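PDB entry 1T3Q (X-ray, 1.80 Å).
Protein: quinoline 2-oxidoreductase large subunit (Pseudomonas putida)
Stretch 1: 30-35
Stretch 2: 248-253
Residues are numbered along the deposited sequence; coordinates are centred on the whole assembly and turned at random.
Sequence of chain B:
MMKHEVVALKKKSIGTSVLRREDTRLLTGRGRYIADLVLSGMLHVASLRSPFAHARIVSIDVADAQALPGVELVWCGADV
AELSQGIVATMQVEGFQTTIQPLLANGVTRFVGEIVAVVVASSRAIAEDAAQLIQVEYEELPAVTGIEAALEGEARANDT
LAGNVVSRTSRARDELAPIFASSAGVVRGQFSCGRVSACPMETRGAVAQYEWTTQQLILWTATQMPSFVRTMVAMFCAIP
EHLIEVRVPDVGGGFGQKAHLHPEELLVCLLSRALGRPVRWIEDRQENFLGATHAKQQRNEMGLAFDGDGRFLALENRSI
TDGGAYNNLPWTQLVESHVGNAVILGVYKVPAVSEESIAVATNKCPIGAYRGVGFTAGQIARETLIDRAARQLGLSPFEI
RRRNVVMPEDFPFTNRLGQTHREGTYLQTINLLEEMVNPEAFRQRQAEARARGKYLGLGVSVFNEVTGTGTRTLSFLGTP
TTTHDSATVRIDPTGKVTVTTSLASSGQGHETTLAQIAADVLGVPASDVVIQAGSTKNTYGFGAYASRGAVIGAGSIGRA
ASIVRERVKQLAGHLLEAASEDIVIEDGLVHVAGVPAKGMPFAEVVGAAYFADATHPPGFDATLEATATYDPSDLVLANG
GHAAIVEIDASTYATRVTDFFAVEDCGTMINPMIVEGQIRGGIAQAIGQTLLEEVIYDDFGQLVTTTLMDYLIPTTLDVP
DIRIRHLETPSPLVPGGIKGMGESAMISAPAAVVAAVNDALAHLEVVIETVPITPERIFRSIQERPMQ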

# COMPACT_ATOMS: atom_id res chain seq x y z
N ARG B 30 -7.00 -11.15 10.54
CA ARG B 30 -6.22 -10.04 10.02
C ARG B 30 -5.08 -10.43 9.08
O ARG B 30 -4.15 -9.65 8.86
CB ARG B 30 -5.71 -9.17 11.16
CG ARG B 30 -6.83 -8.56 11.97
CD ARG B 30 -6.34 -7.35 12.74
NE ARG B 30 -7.39 -6.74 13.54
CZ ARG B 30 -7.29 -5.56 14.13
NH1 ARG B 30 -8.30 -5.07 14.84
NH2 ARG B 30 -6.18 -4.85 13.99
N GLY B 31 -5.16 -11.64 8.55
CA GLY B 31 -4.15 -12.06 7.59
C GLY B 31 -4.54 -11.29 6.35
O GLY B 31 -5.69 -10.87 6.24
N ARG B 32 -3.61 -11.08 5.43
CA ARG B 32 -3.95 -10.34 4.22
C ARG B 32 -3.59 -11.16 3.01
O ARG B 32 -2.46 -11.10 2.54
CB ARG B 32 -3.21 -9.00 4.18
CG ARG B 32 -3.68 -8.00 5.23
N TYR B 33 -4.56 -11.92 2.51
CA TYR B 33 -4.35 -12.78 1.35
C TYR B 33 -4.73 -12.04 0.06
O TYR B 33 -5.31 -10.96 0.09
CB TYR B 33 -5.17 -14.07 1.49
CG TYR B 33 -4.87 -14.85 2.76
CD1 TYR B 33 -5.41 -14.46 3.99
CD2 TYR B 33 -4.05 -15.98 2.73
CE1 TYR B 33 -5.15 -15.19 5.16
CE2 TYR B 33 -3.78 -16.71 3.89
CZ TYR B 33 -4.34 -16.31 5.10
OH TYR B 33 -4.11 -17.05 6.24
N ILE B 34 -4.40 -12.64 -1.08
CA ILE B 34 -4.65 -11.98 -2.36
C ILE B 34 -6.09 -11.51 -2.59
O ILE B 34 -6.31 -10.39 -3.06
CB ILE B 34 -4.17 -12.89 -3.53
CG1 ILE B 34 -4.19 -12.10 -4.84
CG2 ILE B 34 -5.03 -14.13 -3.61
CD1 ILE B 34 -3.21 -10.93 -4.85
N ALA B 35 -7.07 -12.33 -2.24
CA ALA B 35 -8.47 -11.95 -2.44
C ALA B 35 -8.92 -10.85 -1.48
O ALA B 35 -9.96 -10.22 -1.69
CB ALA B 35 -9.37 -13.18 -2.29
N VAL B 248 3.89 -10.11 -2.63
CA VAL B 248 3.27 -11.36 -2.21
C VAL B 248 2.60 -11.16 -0.87
O VAL B 248 3.26 -10.84 0.12
CB VAL B 248 4.32 -12.48 -2.06
CG1 VAL B 248 3.62 -13.82 -1.81
CG2 VAL B 248 5.19 -12.56 -3.32
N PRO B 249 1.27 -11.32 -0.82
CA PRO B 249 0.57 -11.15 0.46
C PRO B 249 0.69 -12.47 1.20
O PRO B 249 1.51 -13.30 0.84
CB PRO B 249 -0.86 -10.85 0.02
CG PRO B 249 -1.01 -11.69 -1.22
CD PRO B 249 0.33 -11.50 -1.94
N ASP B 250 -0.10 -12.66 2.26
CA ASP B 250 -0.07 -13.94 2.95
C ASP B 250 -0.66 -14.90 1.93
O ASP B 250 -1.59 -14.54 1.21
CB ASP B 250 -0.94 -13.90 4.21
CG ASP B 250 -0.32 -13.05 5.32
OD1 ASP B 250 0.90 -13.17 5.53
OD2 ASP B 250 -1.06 -12.28 5.98
N VAL B 251 -0.12 -16.11 1.85
CA VAL B 251 -0.60 -17.11 0.90
C VAL B 251 -1.20 -18.32 1.62
O VAL B 251 -0.57 -18.91 2.50
CB VAL B 251 0.55 -17.58 -0.03
CG1 VAL B 251 0.08 -18.67 -0.96
CG2 VAL B 251 1.07 -16.40 -0.83
N GLY B 252 -2.43 -18.68 1.23
CA GLY B 252 -3.12 -19.80 1.85
C GLY B 252 -2.75 -21.17 1.33
O GLY B 252 -3.61 -21.93 0.87
N GLY B 253 -1.46 -21.51 1.42
CA GLY B 253 -1.01 -22.80 0.94
C GLY B 253 -0.56 -22.73 -0.50
O GLY B 253 -1.19 -22.06 -1.32
O HOH W 1 -2.73 -14.74 -1.17

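Residues that touch across the two stretches are at least 215 positions apart in sequence, and the stretches cross nearly at right angles: the vectors from CA of Gly31 to CA of Ile34 and from CA of Pro249 to CA of Gly252 are 98° apart. Their closest CA atoms are those of Tyr33 and Asp250, 4.7 Å apart, and together the stretches bury 301 Å², summed over both sides.

Arg30 makes no contact, its CA-to-CB bond pointing away. At Gly31 the CA lies 3.5 Å from Asp250 OD2; a CB in ideal geometry here would come within 2.9 Å of Tyr33 CE1, so the absent side chain leaves room for the tyrosine ring.

Arg32 bonds through its backbone. Arg32 N donates to Asp250 OD2 at 2.9 Å with a nearly straight N-H...O angle of 171°, and Arg32 O accepts from Asp250 N at 2.8 Å and 148°. Asp250 thus meets both polar backbone atoms of one residue, using its carboxylate as acceptor and its amide as donor. The arginine side chain is modelled only to CG, so its charged end supports no claim.

Tyr33 sets its ring against the second stretch. Asp250 CB sits 4.0 Å from the ring centroid of Tyr33 and 13° off the ring normal, a CH-pi contact over the face, while Gly252 N approaches the ring edge, 3.5 Å from Tyr33 CD2. Tyr33 CA also lies 3.3 Å from Asp250 O, with 153° at the hydrogen, consistent with a CA-H...O contact.

At Ile34 a water replaces direct bonding: Ile34 N and Asp250 O are 4.1 Å apart, and the water accepts from Ile34 N at 2.7 Å and donates to Asp250 O at 2.6 Å. Beside this bridge, Ile34 CB meets Pro249 CG at 4.1 Å, an apolar contact. Ala35 lies beyond reach.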